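Long-range contacts in FAD:protein FMN transferase (Vibrio cholerae, PDB 6NXI), which probably transfers the FMN moiety of FAD, with magnesium as cofactor, onto a threonine hydroxyl of target flavoproteins: residues N253-V258 against G274-G279; P293-V298 against E306-S311; Q7-G12 against N20-Q25; I174-V179 against K188-D193. One frame throughout, in Å; residues are numbered along the deposited sequence.

Contact 1 of 4, residues N253-V258 against G274-G279; sequences NRVVSV and GLMVMG
V258 and M276 mark the nearest backbone approach, 6.0 Å between their CA atoms, where strand 255-258 runs nearly antiparallel to helix 274-278 at an axis separation of 8.3 Å. Ahead of the strand, N253 reaches the C-terminal end of the helix. Its ND2 donates to M276 O over 2.9 Å, with the acceptor close to the amide plane and the N-H pointing at it fairly straight (162°). G279 N, just past the last helical turn, also donates to M276 O, where the chain leaves the helix with positive phi. A water accepts from N253 ND2 and donates to V277 O, while N253 OD1 accepts from V255 N in an Asx turn, so both ends of the amide are held. Beyond the amide, M276 lies against the strand: CB meets V258 CG2 at 3.7 Å and CG meets V255 CG1 at 3.9 Å. The chain bends at chi2 (145°), which places SD, and with chi3 extended CE lies 3.6 Å from V255 O. L275 and V258 also pack on V294 of strand 294-299, and M278 on V286 of helix 280-289; helix 265-278 packs on the sheet and on helix 280-289 and touches the bound FAD through V277.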
# COMPACT_ATOMS: atom_id res chain seq x y z
N ASN A 253 -16.33 9.42 1.98
CA ASN A 253 -16.68 9.62 0.57
C ASN A 253 -17.40 8.35 0.10
O ASN A 253 -17.63 7.50 0.96
CB ASN A 253 -15.52 10.12 -0.28
CG ASN A 253 -14.43 9.11 -0.50
OD1 ASN A 253 -14.67 7.90 -0.35
ND2 ASN A 253 -13.26 9.59 -0.90
N ARG A 254 -17.70 8.27 -1.19
CA ARG A 254 -18.55 7.21 -1.76
C ARG A 254 -17.67 6.03 -2.13
O ARG A 254 -18.24 5.02 -2.59
CB ARG A 254 -19.33 7.70 -2.98
CG ARG A 254 -20.49 8.64 -2.67
CD ARG A 254 -21.02 9.24 -3.95
NE ARG A 254 -20.21 10.35 -4.43
CZ ARG A 254 -20.35 11.62 -4.03
NH1 ARG A 254 -21.25 11.97 -3.12
NH2 ARG A 254 -19.55 12.54 -4.54
N VAL A 255 -16.35 6.13 -1.99
CA VAL A 255 -15.46 5.11 -2.59
C VAL A 255 -15.43 3.86 -1.72
O VAL A 255 -15.13 3.96 -0.55
CB VAL A 255 -14.05 5.65 -2.87
CG1 VAL A 255 -13.17 4.57 -3.50
CG2 VAL A 255 -14.10 6.90 -3.74
N VAL A 256 -15.73 2.71 -2.32
CA VAL A 256 -15.75 1.40 -1.63
C VAL A 256 -14.36 0.77 -1.75
O VAL A 256 -13.83 0.28 -0.75
CB VAL A 256 -16.82 0.49 -2.26
CG1 VAL A 256 -16.68 -0.94 -1.75
CG2 VAL A 256 -18.20 1.05 -2.04
N SER A 257 -13.80 0.78 -2.95
CA SER A 257 -12.47 0.16 -3.19
C SER A 257 -11.82 0.81 -4.39
O SER A 257 -12.50 1.28 -5.32
CB SER A 257 -12.57 -1.36 -3.33
OG SER A 257 -13.15 -1.73 -4.58
N VAL A 258 -10.50 0.71 -4.44
CA VAL A 258 -9.71 1.22 -5.56
C VAL A 258 -8.68 0.15 -5.84
O VAL A 258 -7.93 -0.19 -4.90
CB VAL A 258 -9.03 2.56 -5.23
CG1 VAL A 258 -8.21 3.02 -6.39
CG2 VAL A 258 -10.07 3.62 -4.82
N GLY A 274 -4.11 6.77 -2.22
CA GLY A 274 -4.20 8.18 -2.59
C GLY A 274 -5.41 8.48 -3.42
O GLY A 274 -6.16 9.43 -3.08
N LEU A 275 -5.68 7.68 -4.44
CA LEU A 275 -6.85 7.91 -5.30
C LEU A 275 -8.14 7.69 -4.48
O LEU A 275 -9.12 8.46 -4.65
CB LEU A 275 -6.77 7.04 -6.55
CG LEU A 275 -5.57 7.28 -7.45
CD1 LEU A 275 -5.64 6.33 -8.64
CD2 LEU A 275 -5.49 8.71 -7.96
N MET A 276 -8.17 6.73 -3.57
CA MET A 276 -9.35 6.52 -2.68
C MET A 276 -9.68 7.80 -1.88
O MET A 276 -10.85 8.20 -1.83
CB MET A 276 -9.12 5.34 -1.74
CG MET A 276 -10.29 5.07 -0.85
SD MET A 276 -10.41 3.26 -0.61
CE MET A 276 -11.80 3.31 0.51
N VAL A 277 -8.68 8.45 -1.31
CA VAL A 277 -8.83 9.68 -0.50
C VAL A 277 -9.29 10.82 -1.42
O VAL A 277 -10.11 11.67 -0.97
CB VAL A 277 -7.55 10.03 0.28
CG1 VAL A 277 -7.65 11.39 0.93
CG2 VAL A 277 -7.16 8.96 1.30
N MET A 278 -8.83 10.85 -2.67
CA MET A 278 -9.22 11.93 -3.63
C MET A 278 -10.71 11.84 -3.97
O MET A 278 -11.33 12.92 -4.18
CB MET A 278 -8.41 11.85 -4.93
CG MET A 278 -6.96 12.17 -4.75
SD MET A 278 -6.12 12.21 -6.38
CE MET A 278 -6.40 13.91 -6.85
N GLY A 279 -11.27 10.63 -3.98
CA GLY A 279 -12.63 10.40 -4.43
C GLY A 279 -12.69 10.14 -5.91
O GLY A 279 -11.65 10.29 -6.61
O HOH W 1 -12.96 12.43 -1.28

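Contact 2 of 4, residues P293-V298 against E306-S311; sequences PVLMIV and EYASSS
M296 and Y307 form a hydrogen-bonded antiparallel pair, with M296 N to Y307 O and Y307 N to M296 O both 2.8 Å. Two residues along, S309 N donates to V294 O at 2.9 Å, but the return bond is different: V294 N donates to S309 OG at 3.0 Å, so a side-chain hydroxyl takes the place of a backbone carbonyl just where strand 306-308 gives out. S309 chi1 (67°) sets OG between its own backbone N and carbonyl carbon, and from there it accepts from V294 N. The same hydroxyl is bonded to I292 O, which fixes its rotation.

On one face of the hairpin L295 CD1 leans across the strands, 3.9 Å from A308 CB and equally near E306 CB. On the other, V298 meets the Y307 ring at its edge and at about a right angle, CG2 lying 3.6 Å from CE2. Past the strands the P293 ring lies beside S311, its CG 3.6 Å from S311 OG.

Further out, E306 OE2 forms a salt bridge with K203 of strand 199-203, which together with I201 also covers L295. V294 and M296 pack on V258 of strand 255-262 and on helix 280-289, whose E288 accepts from S310 N. Strand 304-308 is the outermost of the main sheet within the chain. The chemistry follows that position: regular backbone bonds and apolar contacts carry the middle of the hairpin, and beyond the strand's last residue the pairing goes on through S309, by its backbone N and by a hydroxyl that accepts from V294 N and donates to I292 O.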
# COMPACT_ATOMS: atom_id res chain seq x y z
N PRO A 293 -3.85 2.59 -14.85
CA PRO A 293 -4.97 1.65 -14.87
C PRO A 293 -5.60 1.59 -13.47
O PRO A 293 -4.97 1.14 -12.51
CB PRO A 293 -4.37 0.32 -15.31
CG PRO A 293 -3.01 0.66 -15.84
CD PRO A 293 -2.57 1.89 -15.10
N VAL A 294 -6.86 2.04 -13.37
CA VAL A 294 -7.56 2.07 -12.07
C VAL A 294 -9.00 1.61 -12.26
O VAL A 294 -9.64 2.02 -13.26
CB VAL A 294 -7.55 3.47 -11.44
CG1 VAL A 294 -8.15 3.44 -10.04
CG2 VAL A 294 -6.15 4.04 -11.42
N LEU A 295 -9.48 0.87 -11.27
CA LEU A 295 -10.92 0.54 -11.12
C LEU A 295 -11.35 1.02 -9.74
O LEU A 295 -10.85 0.54 -8.72
CB LEU A 295 -11.15 -0.96 -11.30
CG LEU A 295 -12.62 -1.38 -11.24
CD1 LEU A 295 -13.36 -0.86 -12.45
CD2 LEU A 295 -12.72 -2.89 -11.13
N MET A 296 -12.32 1.92 -9.74
CA MET A 296 -12.90 2.39 -8.47
C MET A 296 -14.32 1.91 -8.40
O MET A 296 -15.05 2.10 -9.40
CB MET A 296 -12.94 3.89 -8.38
CG MET A 296 -11.63 4.49 -8.26
SD MET A 296 -12.03 6.12 -7.66
CE MET A 296 -10.54 6.95 -8.10
N ILE A 297 -14.66 1.32 -7.28
CA ILE A 297 -16.05 0.93 -6.98
C ILE A 297 -16.61 1.95 -6.00
O ILE A 297 -15.98 2.21 -4.98
CB ILE A 297 -16.08 -0.49 -6.43
CG1 ILE A 297 -15.49 -1.46 -7.46
CG2 ILE A 297 -17.51 -0.83 -6.04
CD1 ILE A 297 -15.40 -2.83 -6.96
N VAL A 298 -17.77 2.51 -6.33
CA VAL A 298 -18.36 3.58 -5.50
C VAL A 298 -19.79 3.20 -5.18
O VAL A 298 -20.43 2.51 -6.00
CB VAL A 298 -18.26 4.98 -6.14
CG1 VAL A 298 -16.90 5.13 -6.81
CG2 VAL A 298 -19.38 5.28 -7.11
N GLU A 306 -19.05 1.11 -11.02
CA GLU A 306 -17.59 1.03 -11.27
C GLU A 306 -17.19 2.17 -12.19
O GLU A 306 -17.92 2.47 -13.14
CB GLU A 306 -17.17 -0.25 -11.98
CG GLU A 306 -18.03 -1.44 -11.64
CD GLU A 306 -17.44 -2.75 -12.14
OE1 GLU A 306 -16.75 -2.73 -13.19
OE2 GLU A 306 -17.69 -3.76 -11.49
N TYR A 307 -16.01 2.69 -11.99
CA TYR A 307 -15.35 3.61 -12.92
C TYR A 307 -14.00 2.99 -13.25
O TYR A 307 -13.24 2.76 -12.27
CB TYR A 307 -15.13 4.98 -12.29
CG TYR A 307 -16.38 5.74 -11.93
CD1 TYR A 307 -17.02 6.56 -12.84
CD2 TYR A 307 -16.87 5.65 -10.65
CE1 TYR A 307 -18.15 7.28 -12.47
CE2 TYR A 307 -17.97 6.38 -10.26
CZ TYR A 307 -18.62 7.18 -11.17
OH TYR A 307 -19.72 7.84 -10.71
N ALA A 308 -13.77 2.70 -14.52
CA ALA A 308 -12.47 2.19 -15.01
C ALA A 308 -11.81 3.32 -15.82
O ALA A 308 -12.49 3.94 -16.66
CB ALA A 308 -12.65 0.96 -15.84
N SER A 309 -10.53 3.57 -15.57
CA SER A 309 -9.75 4.53 -16.38
C SER A 309 -9.58 3.96 -17.79
O SER A 309 -9.69 2.73 -17.96
CB SER A 309 -8.45 4.85 -15.73
OG SER A 309 -7.59 3.73 -15.70
N SER A 310 -9.22 4.81 -18.75
CA SER A 310 -8.96 4.40 -20.16
C SER A 310 -7.89 3.31 -20.20
O SER A 310 -7.97 2.45 -21.08
CB SER A 310 -8.56 5.59 -20.98
OG SER A 310 -9.67 6.45 -21.11
N SER A 311 -6.90 3.37 -19.33
CA SER A 311 -5.78 2.41 -19.38
C SER A 311 -6.14 1.10 -18.66
O SER A 311 -5.37 0.13 -18.80
CB SER A 311 -4.52 3.05 -18.90
OG SER A 311 -4.67 3.41 -17.55

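Contact 3 of 4, residues Q7-G12 against N20-Q25; sequences QVHLSG and NIKYIQ
V8 and Y23 lie side by side and point the same way, V8 CB standing over one face of the phenol ring, 3.8 Å from its centroid and offset toward the rim. Y23 chi1 (69°) brings CG between the backbone N and the carbonyl carbon, and the ring swung there lies alongside V8. L10 comes to the same ring from its edge, with CD1 4.1 Å from Y23 CE1.

On the other face of the hairpin H9 and N20 cross obliquely, ring and amide planes 51° apart. H9 NE2 donates to N20 OD1 at 2.8 Å; the acceptor sits in the imidazole plane, while the donor is tilted 27° from the amide carbonyl plane. N20 ND2 is tied to E180 on the next strand, and S11 OG to Y19 O. K22, extended beyond CG, passes over the H9 ring, with CE 4.3 Å from the centroid, and its CD rests 3.6 Å from Q7 OE1. A water accepts from K22 NZ at 3.1 Å and reaches Q7 OE1 weakly.

Backbone bonds link V8 with Y23 and L10 with I21, the shortest being L10 N to I21 O at 2.7 Å. Y23, L10 and I21 face helix 32-50. The whole is an amphipathic antiparallel beta hairpin at the edge of the main sheet, mostly polar on the face of H9, N20 and K22, largely apolar on that of V8, L10, I21 and Y23.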
# COMPACT_ATOMS: atom_id res chain seq x y z
N GLN A 7 4.22 -26.21 -9.20
CA GLN A 7 4.09 -24.93 -8.47
C GLN A 7 4.54 -25.18 -7.03
O GLN A 7 4.14 -26.19 -6.43
CB GLN A 7 2.65 -24.40 -8.54
CG GLN A 7 2.43 -23.17 -7.68
CD GLN A 7 1.04 -22.63 -7.88
OE1 GLN A 7 0.11 -22.94 -7.14
NE2 GLN A 7 0.87 -21.87 -8.94
N VAL A 8 5.34 -24.27 -6.49
CA VAL A 8 5.71 -24.20 -5.06
C VAL A 8 5.00 -22.99 -4.44
O VAL A 8 5.03 -21.90 -5.06
CB VAL A 8 7.23 -24.05 -4.94
CG1 VAL A 8 7.64 -23.93 -3.48
CG2 VAL A 8 7.98 -25.16 -5.66
N HIS A 9 4.37 -23.18 -3.30
CA HIS A 9 3.72 -22.14 -2.48
C HIS A 9 4.53 -21.96 -1.19
O HIS A 9 4.63 -22.91 -0.38
CB HIS A 9 2.27 -22.51 -2.29
CG HIS A 9 1.50 -21.59 -1.42
ND1 HIS A 9 0.28 -21.95 -0.89
CD2 HIS A 9 1.78 -20.35 -0.95
CE1 HIS A 9 -0.17 -20.97 -0.14
NE2 HIS A 9 0.72 -19.95 -0.19
N LEU A 10 5.11 -20.77 -0.98
CA LEU A 10 5.74 -20.41 0.29
C LEU A 10 4.84 -19.43 1.04
O LEU A 10 4.22 -18.57 0.41
CB LEU A 10 7.06 -19.72 -0.02
CG LEU A 10 8.05 -20.52 -0.87
CD1 LEU A 10 9.29 -19.70 -1.08
CD2 LEU A 10 8.39 -21.87 -0.25
N SER A 11 4.76 -19.57 2.35
CA SER A 11 3.93 -18.66 3.17
C SER A 11 4.68 -18.38 4.46
O SER A 11 5.42 -19.26 4.96
CB SER A 11 2.58 -19.26 3.41
OG SER A 11 1.70 -18.29 3.96
N GLY A 12 4.49 -17.19 4.99
CA GLY A 12 4.99 -16.86 6.31
C GLY A 12 4.49 -15.51 6.78
O GLY A 12 3.73 -14.84 6.11
N ASN A 20 2.32 -14.77 0.73
CA ASN A 20 2.08 -15.98 -0.08
C ASN A 20 2.84 -15.80 -1.37
O ASN A 20 2.58 -14.86 -2.10
CB ASN A 20 0.62 -16.25 -0.34
CG ASN A 20 -0.11 -16.66 0.90
OD1 ASN A 20 0.08 -17.77 1.42
ND2 ASN A 20 -0.97 -15.75 1.37
N ILE A 21 3.80 -16.67 -1.61
CA ILE A 21 4.60 -16.60 -2.85
C ILE A 21 4.36 -17.92 -3.58
O ILE A 21 4.51 -18.98 -2.96
CB ILE A 21 6.06 -16.32 -2.51
CG1 ILE A 21 6.15 -14.92 -1.88
CG2 ILE A 21 6.93 -16.50 -3.76
CD1 ILE A 21 7.35 -14.72 -1.07
N LYS A 22 3.99 -17.85 -4.84
CA LYS A 22 3.85 -19.04 -5.70
C LYS A 22 4.79 -18.89 -6.87
O LYS A 22 4.88 -17.79 -7.45
CB LYS A 22 2.41 -19.25 -6.20
CG LYS A 22 1.44 -19.57 -5.08
CD LYS A 22 -0.01 -19.70 -5.61
CE LYS A 22 -0.96 -20.13 -4.51
NZ LYS A 22 -2.33 -20.45 -4.99
N TYR A 23 5.51 -19.95 -7.20
CA TYR A 23 6.41 -19.87 -8.37
C TYR A 23 6.42 -21.24 -9.04
O TYR A 23 6.08 -22.26 -8.42
CB TYR A 23 7.80 -19.34 -7.99
CG TYR A 23 8.59 -20.29 -7.13
CD1 TYR A 23 8.56 -20.20 -5.76
CD2 TYR A 23 9.41 -21.27 -7.69
CE1 TYR A 23 9.27 -21.07 -4.95
CE2 TYR A 23 10.13 -22.13 -6.90
CZ TYR A 23 10.06 -22.04 -5.52
OH TYR A 23 10.76 -22.89 -4.70
N ILE A 24 6.90 -21.23 -10.28
CA ILE A 24 6.95 -22.47 -11.09
C ILE A 24 8.39 -22.97 -11.07
O ILE A 24 9.28 -22.23 -11.44
CB ILE A 24 6.40 -22.29 -12.51
CG1 ILE A 24 4.98 -21.70 -12.48
CG2 ILE A 24 6.42 -23.65 -13.21
CD1 ILE A 24 3.99 -22.46 -11.60
N GLN A 25 8.57 -24.20 -10.61
CA GLN A 25 9.90 -24.86 -10.56
C GLN A 25 10.42 -24.91 -11.99
O GLN A 25 9.64 -25.20 -12.93
CB GLN A 25 9.73 -26.23 -9.88
CG GLN A 25 11.06 -26.96 -9.69
CD GLN A 25 11.98 -26.25 -8.72
OE1 GLN A 25 11.53 -25.60 -7.79
NE2 GLN A 25 13.28 -26.43 -8.89
O HOH W 2 -1.94 -23.42 -4.37

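Contact 4 of 4, residues I174-V179 against K188-D193; sequences IENYMV and KGLNRD
E175 meets K188 at the open end of the beta hairpin of strands 177-181 and 184-188. Their side chains lie side by side and point the same way. The salt bridge from K188 NZ to E175 OE1 spans 2.8 Å and meets the carboxylate on its anti side. The lysine chain turns at chi4 (-96°) to place NZ there, and a water that accepts from NZ donates to E175 O at 2.7 Å, giving the ammonium a second partner.

N176 comes next, its CA 3.3 Å from K188 O in a CA-H...O contact. Its OD1 accepts from L190 N over 2.9 Å, in the carbonyl plane and on a lone pair, and so holds the chain just after G189 turns with positive phi.

Y177 enters the strand. K188 CB sits over one face of its ring, 3.7 Å from the centroid and offset toward the rim, while the phenol OH is bonded to Q170 of helix 157-171, and A166 and L169 of that helix also pack on the tyrosine. Y177 and K188 are also a hydrogen-bonded backbone pair: K188 N reaches Y177 O at 2.9 Å, and K188 O accepts both from Y177 N, 2.9 Å away, and from W197 NE1.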
# COMPACT_ATOMS: atom_id res chain seq x y z
N ILE A 174 13.92 -17.10 -11.55
CA ILE A 174 12.49 -17.51 -11.50
C ILE A 174 11.65 -16.47 -12.25
O ILE A 174 11.55 -15.34 -11.78
CB ILE A 174 12.04 -17.67 -10.04
CG1 ILE A 174 12.87 -18.74 -9.34
CG2 ILE A 174 10.55 -17.96 -9.88
CD1 ILE A 174 12.76 -18.69 -7.86
N GLU A 175 11.09 -16.88 -13.38
CA GLU A 175 10.43 -15.92 -14.30
C GLU A 175 8.92 -16.15 -14.27
O GLU A 175 8.24 -15.39 -14.94
CB GLU A 175 11.07 -15.99 -15.67
CG GLU A 175 12.58 -15.65 -15.64
CD GLU A 175 13.08 -14.33 -15.00
OE1 GLU A 175 12.36 -13.33 -15.03
OE2 GLU A 175 14.24 -14.28 -14.48
N ASN A 176 8.42 -17.10 -13.48
CA ASN A 176 6.96 -17.35 -13.35
C ASN A 176 6.60 -17.31 -11.86
O ASN A 176 6.88 -18.27 -11.12
CB ASN A 176 6.56 -18.66 -13.99
CG ASN A 176 7.03 -18.74 -15.42
OD1 ASN A 176 6.38 -18.20 -16.30
ND2 ASN A 176 8.16 -19.39 -15.65
N TYR A 177 5.96 -16.24 -11.41
CA TYR A 177 5.67 -16.13 -9.97
C TYR A 177 4.47 -15.23 -9.72
O TYR A 177 4.16 -14.32 -10.52
CB TYR A 177 6.87 -15.59 -9.19
CG TYR A 177 7.39 -14.22 -9.61
CD1 TYR A 177 6.74 -13.06 -9.22
CD2 TYR A 177 8.53 -14.08 -10.38
CE1 TYR A 177 7.16 -11.81 -9.64
CE2 TYR A 177 8.99 -12.82 -10.75
CZ TYR A 177 8.28 -11.69 -10.41
OH TYR A 177 8.66 -10.42 -10.77
N MET A 178 3.98 -15.39 -8.51
CA MET A 178 3.00 -14.46 -7.87
C MET A 178 3.54 -14.17 -6.48
O MET A 178 3.77 -15.14 -5.73
CB MET A 178 1.61 -15.05 -7.72
CG MET A 178 0.74 -14.20 -6.80
SD MET A 178 -0.81 -15.03 -6.40
CE MET A 178 -1.51 -15.02 -8.04
N VAL A 179 3.83 -12.90 -6.17
CA VAL A 179 4.22 -12.47 -4.82
C VAL A 179 3.03 -11.72 -4.22
O VAL A 179 2.61 -10.75 -4.88
CB VAL A 179 5.45 -11.57 -4.88
CG1 VAL A 179 5.77 -11.01 -3.53
CG2 VAL A 179 6.64 -12.32 -5.50
N LYS A 188 4.50 -12.28 -12.53
CA LYS A 188 5.30 -12.40 -13.76
C LYS A 188 5.06 -13.77 -14.40
O LYS A 188 5.01 -14.76 -13.67
CB LYS A 188 6.79 -12.20 -13.50
CG LYS A 188 7.54 -11.90 -14.79
CD LYS A 188 9.00 -11.79 -14.53
CE LYS A 188 9.74 -11.14 -15.66
NZ LYS A 188 10.30 -12.20 -16.53
N GLY A 189 4.92 -13.80 -15.72
CA GLY A 189 4.91 -15.05 -16.49
C GLY A 189 3.62 -15.79 -16.32
O GLY A 189 2.55 -15.14 -16.31
N LEU A 190 3.70 -17.10 -16.15
CA LEU A 190 2.56 -18.03 -16.31
C LEU A 190 2.40 -18.90 -15.06
O LEU A 190 3.40 -19.25 -14.41
CB LEU A 190 2.80 -18.90 -17.54
CG LEU A 190 3.01 -18.15 -18.85
CD1 LEU A 190 3.45 -19.13 -19.90
CD2 LEU A 190 1.76 -17.38 -19.28
N ASN A 191 1.16 -19.28 -14.77
CA ASN A 191 0.79 -20.16 -13.64
C ASN A 191 1.02 -21.62 -14.02
O ASN A 191 1.68 -21.88 -15.07
CB ASN A 191 -0.62 -19.83 -13.15
CG ASN A 191 -1.74 -20.40 -14.01
OD1 ASN A 191 -1.47 -21.13 -14.97
ND2 ASN A 191 -2.97 -19.99 -13.75
N ARG A 192 0.60 -22.52 -13.14
CA ARG A 192 0.96 -23.95 -13.29
C ARG A 192 0.23 -24.55 -14.50
O ARG A 192 0.75 -25.53 -15.04
CB ARG A 192 0.63 -24.77 -12.03
CG ARG A 192 -0.83 -25.02 -11.72
CD ARG A 192 -0.85 -25.65 -10.33
NE ARG A 192 -1.99 -26.49 -9.98
CZ ARG A 192 -3.26 -26.10 -9.97
NH1 ARG A 192 -3.59 -24.86 -10.31
NH2 ARG A 192 -4.21 -26.97 -9.65
N ASP A 193 -0.82 -23.89 -14.97
CA ASP A 193 -1.58 -24.33 -16.17
C ASP A 193 -1.05 -23.64 -17.43
O ASP A 193 -1.60 -23.87 -18.52
CB ASP A 193 -3.07 -24.07 -16.01
CG ASP A 193 -3.70 -24.76 -14.82
OD1 ASP A 193 -3.34 -25.92 -14.56
OD2 ASP A 193 -4.57 -24.15 -14.19
O HOH W 3 8.36 -14.33 -17.46

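All four contacts reach the same antiparallel sheet, but at different places. Contacts 1 and 2 are buried and share a border: V256 and S257 both face I297 in a classic beta bulge, V256 N probably bonding to I297 O and I297 N to S257 O, and L275 packs on V294. Contacts 3 and 4, their centres 26 to 32 Å from those of contacts 1 and 2, are joined by K22 O to M178 N and I24 N to N176 O; contact 3 is partly buried and contact 4 lies at the surface. Contact 1 alone sets a helix on a strand and touches FAD. Their chemistry differs accordingly: apolar packing with an amide-to-helix bond in contact 1, backbone pairing in the others, joined by an H9 to N20 bond in contact 3 and a salt bridge in contact 4.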